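Local coordinates for fibronectin type III domain-containing protein (Simiduia agarivorans, PDB 6P2K), which probably hydrolyses beta-glucan chains such as xyloglucan, as a family 74 glycoside hydrolase, through the beta-propeller part present in this chain, which also binds zinc, at residues Q381-Y386 and N434-R439; W321-D326 and T388-Y393; T392-G397 and G428-S433; G442-D447 and S468-G473. All blocks are in the same frame, centred on the assembly; numbering follows the deposited sequence.

Contacts 1, 2 and 3 all reach one small antiparallel sheet built around strand 388-395. Contact 1 works from the neighbouring strand 381-385 and lies about 9 Å, centre to centre, from contact 2 and about 14 Å from contact 3. Contacts 2 and 3 both use Thr392 and Tyr393, with centres about 11 Å apart. Contact 4 follows contact 1 along the chain, their centres about 16 Å apart; His437 and Leu445 join them through a backbone bond. Contact 4 touches neither contact 2 nor contact 3. Between side chains, the zinc ligand Asp405 is about 10 Å from Asp447 and 11 Å from Trp432; Gln16, at another zinc, is about 10 Å from Tyr470 and 11 Å from Trp325.

Contact 1 (Q381-Y386 and N434-R439); sequences QTVNWY and NMQHRR
Val383 and Trp385 of strand 381-385 face a short 3-10 turn, Met435-Gln436-His437, in the loop that follows strand 431-432 of this beta-propeller protein. Coming along the strand, Val383 makes the first and slighter touch: its CG1 lies 4.4 Å from Gln436 NE2, and Pro489 packs on the same side chain. The amide of Gln436 has its stronger partner elsewhere, OE1 accepting from Lys482 NZ.

Two residues on, Trp385 carries the contact. With CG anti to the backbone N (chi1 -163°), the indole lies against the turn and presents one face to its backbone. Gln436 CA sits over the six-membered ring, 4.0 Å from its centroid, as a CH-pi contact, and Gln436 CG follows at 3.9 Å from Trp385 CE3. Met435 O also lies above this face, and Met435 CB approaches Trp385 CD1 to 4.1 Å.

The ring is held at its edge too. Trp385 NE1 donates to Arg438 O at 2.9 Å, and that oxygen lies almost exactly in the indole plane. Met435 O is nearly as near to NE1, at 3.0 Å, but the angle is too poor for a bond; it accepts from Arg438 N instead. The bond to Arg438 O, together with the face contacts, probably fixes the rotation of the indole. At its six-membered end, Trp385 CH2 lies over one face of the Arg439 guanidinium, whose plane is turned 42° from the indole. Arg439 NH1 is steadied there by its own bond to Gln436 O, 2.8 Å long.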
# COMPACT_ATOMS: atom_id res chain seq x y z
N GLN B 381 5.68 -14.69 20.71
CA GLN B 381 4.73 -13.91 19.93
C GLN B 381 4.67 -12.47 20.45
O GLN B 381 4.80 -12.22 21.65
CB GLN B 381 3.33 -14.52 20.01
CG GLN B 381 3.24 -15.99 19.68
CD GLN B 381 2.03 -16.65 20.33
OE1 GLN B 381 2.16 -17.66 21.03
NE2 GLN B 381 0.86 -16.08 20.10
N THR B 382 4.47 -11.53 19.53
CA THR B 382 4.44 -10.12 19.89
C THR B 382 3.15 -9.46 19.42
O THR B 382 2.54 -9.87 18.42
CB THR B 382 5.63 -9.34 19.31
OG1 THR B 382 5.87 -9.77 17.96
CG2 THR B 382 6.87 -9.57 20.15
N VAL B 383 2.75 -8.43 20.15
CA VAL B 383 1.62 -7.57 19.82
C VAL B 383 2.16 -6.16 19.67
O VAL B 383 2.73 -5.61 20.62
CB VAL B 383 0.53 -7.63 20.90
CG1 VAL B 383 -0.60 -6.66 20.58
CG2 VAL B 383 0.01 -9.06 21.04
N ASN B 384 1.98 -5.57 18.49
CA ASN B 384 2.41 -4.20 18.25
C ASN B 384 1.33 -3.25 18.78
O ASN B 384 0.18 -3.30 18.34
CB ASN B 384 2.65 -3.97 16.76
CG ASN B 384 3.52 -2.75 16.49
OD1 ASN B 384 3.56 -1.81 17.27
ND2 ASN B 384 4.22 -2.78 15.36
N TRP B 385 1.70 -2.39 19.73
CA TRP B 385 0.74 -1.46 20.31
C TRP B 385 1.46 -0.24 20.86
O TRP B 385 2.38 -0.38 21.68
CB TRP B 385 -0.08 -2.13 21.41
CG TRP B 385 -1.33 -1.38 21.75
CD1 TRP B 385 -1.61 -0.73 22.91
CD2 TRP B 385 -2.46 -1.19 20.89
NE1 TRP B 385 -2.86 -0.15 22.84
CE2 TRP B 385 -3.40 -0.42 21.61
CE3 TRP B 385 -2.78 -1.60 19.59
CZ2 TRP B 385 -4.63 -0.05 21.07
CZ3 TRP B 385 -4.00 -1.23 19.06
CH2 TRP B 385 -4.91 -0.46 19.80
N TYR B 386 1.04 0.95 20.43
CA TYR B 386 1.55 2.21 20.96
C TYR B 386 3.06 2.34 20.74
O TYR B 386 3.80 2.74 21.63
CB TYR B 386 1.20 2.36 22.44
CG TYR B 386 1.14 3.78 22.96
CD1 TYR B 386 0.26 4.71 22.41
CD2 TYR B 386 1.96 4.19 24.01
CE1 TYR B 386 0.20 6.01 22.89
CE2 TYR B 386 1.91 5.48 24.49
CZ TYR B 386 1.03 6.39 23.93
OH TYR B 386 0.98 7.67 24.41
N ASN B 434 -3.81 -8.18 26.62
CA ASN B 434 -4.96 -7.28 26.71
C ASN B 434 -4.58 -5.84 26.40
O ASN B 434 -5.33 -4.92 26.74
CB ASN B 434 -5.63 -7.40 28.09
CG ASN B 434 -4.90 -6.64 29.19
OD1 ASN B 434 -3.69 -6.41 29.12
ND2 ASN B 434 -5.64 -6.24 30.21
N MET B 435 -3.43 -5.64 25.75
CA MET B 435 -2.94 -4.29 25.49
C MET B 435 -3.89 -3.50 24.59
O MET B 435 -3.96 -2.27 24.70
CB MET B 435 -1.55 -4.34 24.86
CG MET B 435 -0.46 -4.89 25.78
SD MET B 435 -0.20 -3.92 27.28
CE MET B 435 0.31 -2.34 26.61
N GLN B 436 -4.63 -4.17 23.70
CA GLN B 436 -5.50 -3.46 22.78
C GLN B 436 -6.71 -2.83 23.45
O GLN B 436 -7.41 -2.04 22.80
CB GLN B 436 -5.95 -4.38 21.64
CG GLN B 436 -4.81 -4.79 20.70
CD GLN B 436 -5.30 -5.35 19.36
OE1 GLN B 436 -6.50 -5.42 19.10
NE2 GLN B 436 -4.35 -5.74 18.51
N HIS B 437 -6.99 -3.13 24.72
CA HIS B 437 -8.08 -2.45 25.41
C HIS B 437 -7.69 -1.05 25.86
O HIS B 437 -8.58 -0.25 26.18
CB HIS B 437 -8.56 -3.29 26.60
CG HIS B 437 -7.95 -2.91 27.92
ND1 HIS B 437 -6.77 -3.45 28.39
CD2 HIS B 437 -8.39 -2.07 28.89
CE1 HIS B 437 -6.50 -2.95 29.58
NE2 HIS B 437 -7.46 -2.11 29.91
N ARG B 438 -6.40 -0.72 25.84
CA ARG B 438 -5.92 0.61 26.20
C ARG B 438 -5.87 1.45 24.93
O ARG B 438 -4.90 1.39 24.17
CB ARG B 438 -4.56 0.51 26.88
CG ARG B 438 -4.45 -0.70 27.81
CD ARG B 438 -3.23 -0.63 28.72
NE ARG B 438 -3.51 0.13 29.94
CZ ARG B 438 -3.80 -0.42 31.12
NH1 ARG B 438 -3.86 -1.74 31.25
NH2 ARG B 438 -4.03 0.36 32.16
N ARG B 439 -6.92 2.24 24.70
CA ARG B 439 -7.10 2.94 23.44
C ARG B 439 -6.38 4.28 23.38
O ARG B 439 -6.30 4.87 22.30
CB ARG B 439 -8.60 3.16 23.17
CG ARG B 439 -9.46 1.91 23.34
CD ARG B 439 -9.00 0.76 22.44
NE ARG B 439 -9.25 1.00 21.02
CZ ARG B 439 -8.95 0.14 20.06
NH1 ARG B 439 -8.40 -1.03 20.36
NH2 ARG B 439 -9.20 0.44 18.79

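Contact 2 (W321-D326 and T388-Y393); sequences WDIGWD and TEWPTY
Tyr393 sets CG anti to its carbonyl carbon (chi1 -72°), while Asp322 sets CG anti to its backbone N (chi1 176°), and the two side chains meet tip to tip. Tyr393 OH donates to Asp322 OD1 on the syn side, at 2.6 Å. The same oxygen accepts from Gly324 N, which closes an Asx turn and comes from above the carboxylate plane, so two donors grip OD1; OD2 is taken by Asn373.

The turn presents its backbone to the phenol. Gly324 CA lies over the ring face, 3.7 Å from the centroid, a CH-pi contact, and Trp325 N lies over that same face at 3.6 Å from Tyr393 CD1. A water gives a proton to Tyr393 OH and bonds weakly to Gly324 O. A phenylalanine in place of Tyr393 would probably leave Asp322 OD1 with Gly324 N alone of these donors, and this water without its closer acceptor.

Three residues earlier on the strand, Trp390 touches lightly, its CZ3 4.4 Å from Ile323 CG2. The loop after strand 304-314 is thereby joined to strand 388-395, with Tyr393 also packing on Ser376 and Pro378 of strand 376-379 and on Asn501 of a second subunit.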
# COMPACT_ATOMS: atom_id res chain seq x y z
N TRP B 321 11.92 -3.29 34.04
CA TRP B 321 11.36 -4.52 34.58
C TRP B 321 10.21 -4.97 33.69
O TRP B 321 9.56 -4.16 33.02
CB TRP B 321 10.90 -4.36 36.04
CG TRP B 321 10.10 -3.13 36.33
CD1 TRP B 321 10.59 -1.86 36.52
CD2 TRP B 321 8.68 -3.03 36.48
NE1 TRP B 321 9.55 -0.99 36.78
CE2 TRP B 321 8.37 -1.68 36.76
CE3 TRP B 321 7.64 -3.96 36.41
CZ2 TRP B 321 7.07 -1.24 36.97
CZ3 TRP B 321 6.34 -3.52 36.62
CH2 TRP B 321 6.07 -2.17 36.89
N ASP B 322 9.96 -6.28 33.69
CA ASP B 322 8.92 -6.88 32.85
C ASP B 322 7.56 -6.64 33.50
O ASP B 322 7.24 -7.26 34.52
CB ASP B 322 9.19 -8.37 32.66
CG ASP B 322 8.09 -9.07 31.87
OD1 ASP B 322 7.33 -8.39 31.14
OD2 ASP B 322 7.97 -10.31 32.00
N ILE B 323 6.76 -5.76 32.91
CA ILE B 323 5.44 -5.48 33.45
C ILE B 323 4.45 -6.60 33.18
O ILE B 323 3.34 -6.59 33.74
CB ILE B 323 4.93 -4.12 32.91
CG1 ILE B 323 3.83 -3.57 33.82
CG2 ILE B 323 4.46 -4.26 31.47
CD1 ILE B 323 3.62 -2.07 33.70
N GLY B 324 4.82 -7.58 32.36
CA GLY B 324 3.90 -8.67 32.08
C GLY B 324 2.73 -8.20 31.24
O GLY B 324 2.77 -7.16 30.57
N TRP B 325 1.65 -8.99 31.28
CA TRP B 325 0.47 -8.62 30.50
C TRP B 325 -0.31 -7.48 31.14
O TRP B 325 -0.94 -6.70 30.42
CB TRP B 325 -0.44 -9.84 30.28
CG TRP B 325 -1.10 -10.43 31.51
CD1 TRP B 325 -0.73 -11.56 32.17
CD2 TRP B 325 -2.27 -9.93 32.19
NE1 TRP B 325 -1.58 -11.80 33.22
CE2 TRP B 325 -2.53 -10.81 33.26
CE3 TRP B 325 -3.11 -8.83 32.00
CZ2 TRP B 325 -3.60 -10.63 34.13
CZ3 TRP B 325 -4.17 -8.64 32.88
CH2 TRP B 325 -4.40 -9.54 33.93
N ASP B 326 -0.25 -7.36 32.46
CA ASP B 326 -1.05 -6.37 33.20
C ASP B 326 -0.26 -5.07 33.26
O ASP B 326 0.56 -4.85 34.15
CB ASP B 326 -1.38 -6.89 34.59
CG ASP B 326 -2.42 -6.04 35.30
OD1 ASP B 326 -2.93 -5.07 34.70
OD2 ASP B 326 -2.72 -6.34 36.48
N THR B 388 5.31 0.05 20.49
CA THR B 388 6.12 -0.95 21.17
C THR B 388 5.55 -2.33 20.86
O THR B 388 4.34 -2.48 20.64
CB THR B 388 6.16 -0.68 22.69
OG1 THR B 388 6.98 0.47 22.95
CG2 THR B 388 6.73 -1.87 23.47
N GLU B 389 6.43 -3.33 20.79
CA GLU B 389 6.02 -4.70 20.53
C GLU B 389 6.01 -5.46 21.85
O GLU B 389 7.06 -5.68 22.46
CB GLU B 389 6.96 -5.36 19.51
CG GLU B 389 6.46 -5.20 18.08
CD GLU B 389 7.56 -5.25 17.04
OE1 GLU B 389 7.29 -5.68 15.90
OE2 GLU B 389 8.70 -4.84 17.36
N TRP B 390 4.82 -5.85 22.30
CA TRP B 390 4.60 -6.49 23.59
C TRP B 390 4.43 -7.98 23.40
O TRP B 390 3.66 -8.41 22.53
CB TRP B 390 3.37 -5.92 24.28
CG TRP B 390 3.34 -4.43 24.30
CD1 TRP B 390 2.83 -3.60 23.35
CD2 TRP B 390 3.85 -3.59 25.34
NE1 TRP B 390 2.99 -2.29 23.72
CE2 TRP B 390 3.62 -2.25 24.94
CE3 TRP B 390 4.49 -3.83 26.56
CZ2 TRP B 390 4.00 -1.17 25.72
CZ3 TRP B 390 4.87 -2.74 27.33
CH2 TRP B 390 4.62 -1.43 26.91
N PRO B 391 5.11 -8.81 24.19
CA PRO B 391 4.90 -10.25 24.10
C PRO B 391 3.51 -10.63 24.58
O PRO B 391 2.85 -9.89 25.32
CB PRO B 391 5.97 -10.84 25.03
CG PRO B 391 6.85 -9.68 25.42
CD PRO B 391 6.03 -8.45 25.28
N THR B 392 3.04 -11.79 24.12
CA THR B 392 1.93 -12.43 24.80
C THR B 392 2.46 -13.19 26.00
O THR B 392 3.64 -13.53 26.09
CB THR B 392 1.17 -13.36 23.85
OG1 THR B 392 2.03 -14.43 23.44
CG2 THR B 392 0.68 -12.60 22.63
N TYR B 393 1.57 -13.47 26.95
CA TYR B 393 1.98 -14.03 28.24
C TYR B 393 1.11 -15.22 28.59
O TYR B 393 -0.12 -15.16 28.47
CB TYR B 393 1.90 -12.97 29.34
CG TYR B 393 2.98 -11.92 29.26
CD1 TYR B 393 2.84 -10.81 28.44
CD2 TYR B 393 4.15 -12.06 29.99
CE1 TYR B 393 3.84 -9.85 28.36
CE2 TYR B 393 5.15 -11.11 29.92
CZ TYR B 393 4.99 -10.01 29.10
OH TYR B 393 5.99 -9.06 29.03
O HOH W 1 5.35 -6.58 28.53

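Contact 3 (T392-G397 and G428-S433); sequences TYKGKG and GGVSWS
Thr392 and Ser431 meet at the tight end of this antiparallel pairing, hydroxyl to hydroxyl. Thr392 OG1, placed between its backbone N and carbonyl carbon (chi1 64°), donates to Ser431 OG at 2.8 Å and is also bonded to Thr379 OG1; Ser431 OG has a further partner in Asp427. The methyl of the same side chain, Thr392 CG2, packs against Val383 CG2 and, more loosely, Ser433 CB. Beside them Tyr393 and Trp432 form a hydrogen-bonded pair: Tyr393 N donates to Trp432 O and Trp432 N to Tyr393 O, both at 2.8 Å. Tyr393 O is shared, since Ser431 CA makes a CA-H...O contact to it, and it lies in the plane of the Trp432 indole, at the ring's edge.

An alanine in place of Thr392 would probably cost both Ser431 OG and Thr379 OG1 a hydroxyl partner and open a gap where CG2 packs against Val383 and Ser433.

The other end is looser and more open to solvent. Lys394 CB lies 3.2 Å from Val430 O and 4.1 Å from Val430 CG1, but its extended chain leads away from the other segment, and a glycerol lies by the Val430 side chain.

The pairing adds the short, weakly bonded strand 431-432 to strand 388-395, which also pairs with strands 376-379 and 381-385; Trp432 goes on to pack against Val413 and Gln415 of strand 412-417.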
# COMPACT_ATOMS: atom_id res chain seq x y z
N THR B 392 3.04 -11.79 24.12
CA THR B 392 1.93 -12.43 24.80
C THR B 392 2.46 -13.19 26.00
O THR B 392 3.64 -13.53 26.09
CB THR B 392 1.17 -13.36 23.85
OG1 THR B 392 2.03 -14.43 23.44
CG2 THR B 392 0.68 -12.60 22.63
N TYR B 393 1.57 -13.47 26.95
CA TYR B 393 1.98 -14.03 28.24
C TYR B 393 1.11 -15.22 28.59
O TYR B 393 -0.12 -15.16 28.47
CB TYR B 393 1.90 -12.97 29.34
CG TYR B 393 2.98 -11.92 29.26
CD1 TYR B 393 2.84 -10.81 28.44
CD2 TYR B 393 4.15 -12.06 29.99
CE1 TYR B 393 3.84 -9.85 28.36
CE2 TYR B 393 5.15 -11.11 29.92
CZ TYR B 393 4.99 -10.01 29.10
OH TYR B 393 5.99 -9.06 29.03
N LYS B 394 1.74 -16.29 29.05
CA LYS B 394 1.04 -17.45 29.59
C LYS B 394 1.20 -17.48 31.11
O LYS B 394 2.21 -17.04 31.65
CB LYS B 394 1.56 -18.75 28.97
CG LYS B 394 3.01 -19.08 29.28
CD LYS B 394 3.42 -20.36 28.58
CE LYS B 394 4.86 -20.73 28.89
NZ LYS B 394 5.30 -21.91 28.11
N GLY B 395 0.18 -18.01 31.78
CA GLY B 395 0.17 -17.98 33.23
C GLY B 395 1.22 -18.88 33.85
O GLY B 395 1.71 -19.84 33.26
N LYS B 396 1.57 -18.55 35.09
CA LYS B 396 2.53 -19.33 35.87
C LYS B 396 1.85 -20.29 36.84
O LYS B 396 2.53 -20.87 37.69
CB LYS B 396 3.48 -18.41 36.63
CG LYS B 396 4.58 -17.80 35.76
CD LYS B 396 5.62 -17.07 36.62
CE LYS B 396 6.73 -16.47 35.77
NZ LYS B 396 7.59 -17.52 35.14
N GLY B 397 0.54 -20.47 36.73
CA GLY B 397 -0.18 -21.42 37.56
C GLY B 397 -1.33 -20.84 38.37
O GLY B 397 -2.10 -21.62 38.96
N GLY B 428 -4.79 -20.50 20.90
CA GLY B 428 -5.75 -21.39 21.50
C GLY B 428 -6.00 -21.19 22.98
O GLY B 428 -6.60 -22.06 23.61
N GLY B 429 -5.55 -20.08 23.55
CA GLY B 429 -5.76 -19.81 24.96
C GLY B 429 -4.58 -20.08 25.86
O GLY B 429 -4.73 -20.00 27.09
N VAL B 430 -3.42 -20.40 25.30
CA VAL B 430 -2.22 -20.60 26.12
C VAL B 430 -1.67 -19.26 26.59
O VAL B 430 -1.43 -19.05 27.78
CB VAL B 430 -1.17 -21.41 25.34
CG1 VAL B 430 0.18 -21.33 26.03
CG2 VAL B 430 -1.61 -22.86 25.19
N SER B 431 -1.46 -18.33 25.66
CA SER B 431 -0.86 -17.04 25.97
C SER B 431 -1.77 -15.92 25.50
O SER B 431 -2.54 -16.08 24.55
CB SER B 431 0.52 -16.90 25.32
OG SER B 431 0.42 -16.71 23.92
N TRP B 432 -1.68 -14.77 26.18
CA TRP B 432 -2.67 -13.72 26.03
C TRP B 432 -2.02 -12.34 26.00
O TRP B 432 -0.87 -12.15 26.42
CB TRP B 432 -3.69 -13.74 27.18
CG TRP B 432 -4.33 -15.07 27.38
CD1 TRP B 432 -3.77 -16.17 27.98
CD2 TRP B 432 -5.65 -15.44 26.99
NE1 TRP B 432 -4.67 -17.21 27.98
CE2 TRP B 432 -5.84 -16.78 27.38
CE3 TRP B 432 -6.70 -14.77 26.35
CZ2 TRP B 432 -7.03 -17.47 27.15
CZ3 TRP B 432 -7.88 -15.46 26.12
CH2 TRP B 432 -8.03 -16.79 26.52
N SER B 433 -2.80 -11.37 25.53
CA SER B 433 -2.49 -9.96 25.62
C SER B 433 -3.81 -9.20 25.77
O SER B 433 -4.80 -9.56 25.14
CB SER B 433 -1.74 -9.45 24.39
OG SER B 433 -1.55 -8.04 24.45

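Contact 4 (G442-D447 and S468-G473); sequences GFNLSD and SGYGGG
Ser446 stands over one face of the Tyr470 ring. Its OG lies between the backbone N and the carbonyl carbon (chi1 38°), and from there it meets that face 3.6 Å above the ring plane, offset toward the rim, while Ser446 CB comes to 3.6 Å from Tyr470 CE1. Ser446 OG is also 3.1 Å from Gly469 O, and a water lies against it. This water donates to Asn444 O and accepts from Gly469 N, so it ties the two loops together beside Ser446 OG.

At the phenol end, the Asn444 amide is turned 53° from the Tyr470 ring and does not touch it closely; Asn444 ND2 and Tyr470 OH are bridged by a second water, which lies in the ring plane. Farther along the loops, Asp447 OD2 comes to 3.4 Å from Gly472 CA. A third water donates to both Asp447 OD2 and Gly469 O and accepts from Gly472 N; OD2 is bound by Tyr404 OH as well.

The second loop leans on its glycines. Gly471 and Gly472, both at positive phi, are the middle residues of a type I' turn, closed by Gly473 N on Tyr470 O, and at Gly469 a CB would run into Gly473 O.

Ser446 and Asp447 form a classic beta bulge opposite Thr467, where strand 447-456 begins beside strand 459-467. The two loops therefore meet at one end of this strand pair, with Ser468 OG bonded to His475 and to Asp318 O of a third subunit.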
# COMPACT_ATOMS: atom_id res chain seq x y z
N GLY B 442 -6.49 8.06 28.11
CA GLY B 442 -7.24 7.66 29.28
C GLY B 442 -8.52 6.89 29.01
O GLY B 442 -9.34 6.73 29.92
N PHE B 443 -8.72 6.41 27.78
CA PHE B 443 -9.91 5.66 27.40
C PHE B 443 -9.53 4.19 27.33
O PHE B 443 -8.86 3.75 26.39
CB PHE B 443 -10.46 6.18 26.07
CG PHE B 443 -11.65 5.43 25.56
CD1 PHE B 443 -12.74 5.18 26.38
CD2 PHE B 443 -11.69 4.98 24.25
CE1 PHE B 443 -13.84 4.49 25.91
CE2 PHE B 443 -12.79 4.29 23.77
CZ PHE B 443 -13.86 4.05 24.60
N ASN B 444 -9.95 3.42 28.34
CA ASN B 444 -9.58 2.02 28.47
C ASN B 444 -10.83 1.16 28.52
O ASN B 444 -11.75 1.43 29.31
CB ASN B 444 -8.73 1.79 29.72
CG ASN B 444 -7.45 2.60 29.70
OD1 ASN B 444 -6.63 2.48 28.79
ND2 ASN B 444 -7.26 3.42 30.72
N LEU B 445 -10.87 0.12 27.68
CA LEU B 445 -12.03 -0.78 27.61
C LEU B 445 -11.83 -1.92 28.61
O LEU B 445 -11.57 -3.07 28.26
CB LEU B 445 -12.20 -1.30 26.19
CG LEU B 445 -12.38 -0.25 25.10
CD1 LEU B 445 -12.33 -0.90 23.72
CD2 LEU B 445 -13.68 0.51 25.29
N SER B 446 -11.99 -1.58 29.89
CA SER B 446 -11.63 -2.48 30.98
C SER B 446 -12.75 -3.43 31.40
O SER B 446 -12.52 -4.28 32.27
CB SER B 446 -11.16 -1.67 32.19
OG SER B 446 -11.91 -0.49 32.35
N ASP B 447 -13.94 -3.33 30.80
CA ASP B 447 -15.08 -4.17 31.17
C ASP B 447 -15.74 -4.70 29.91
O ASP B 447 -16.19 -3.91 29.07
CB ASP B 447 -16.08 -3.39 32.03
CG ASP B 447 -17.09 -4.29 32.71
OD1 ASP B 447 -18.15 -4.55 32.10
OD2 ASP B 447 -16.82 -4.73 33.85
N SER B 468 -15.55 1.36 29.47
CA SER B 468 -14.71 1.72 30.59
C SER B 468 -15.40 1.41 31.91
O SER B 468 -16.61 1.16 31.97
CB SER B 468 -14.33 3.20 30.52
OG SER B 468 -15.49 4.01 30.33
N GLY B 469 -14.62 1.43 32.98
CA GLY B 469 -15.15 1.14 34.30
C GLY B 469 -14.48 -0.04 34.96
O GLY B 469 -14.21 -1.06 34.31
N TYR B 470 -14.22 0.07 36.26
CA TYR B 470 -13.54 -0.96 37.04
C TYR B 470 -14.48 -1.56 38.07
O TYR B 470 -15.50 -0.97 38.44
CB TYR B 470 -12.30 -0.38 37.72
CG TYR B 470 -11.28 0.10 36.72
CD1 TYR B 470 -10.46 -0.81 36.06
CD2 TYR B 470 -11.17 1.44 36.40
CE1 TYR B 470 -9.54 -0.38 35.12
CE2 TYR B 470 -10.25 1.88 35.46
CZ TYR B 470 -9.44 0.95 34.83
OH TYR B 470 -8.52 1.37 33.90
N GLY B 471 -14.11 -2.75 38.54
CA GLY B 471 -14.92 -3.45 39.53
C GLY B 471 -16.29 -3.85 39.02
O GLY B 471 -17.23 -3.99 39.82
N GLY B 472 -16.44 -4.05 37.72
CA GLY B 472 -17.73 -4.34 37.13
C GLY B 472 -18.62 -3.14 36.91
O GLY B 472 -19.74 -3.30 36.42
N GLY B 473 -18.15 -1.94 37.25
CA GLY B 473 -18.95 -0.74 37.07
C GLY B 473 -18.90 -0.20 35.65
O GLY B 473 -18.44 0.92 35.42
O HOH W 2 -11.82 2.05 32.39
O HOH W 3 -9.18 4.34 33.14
O HOH W 4 -14.68 -3.75 35.13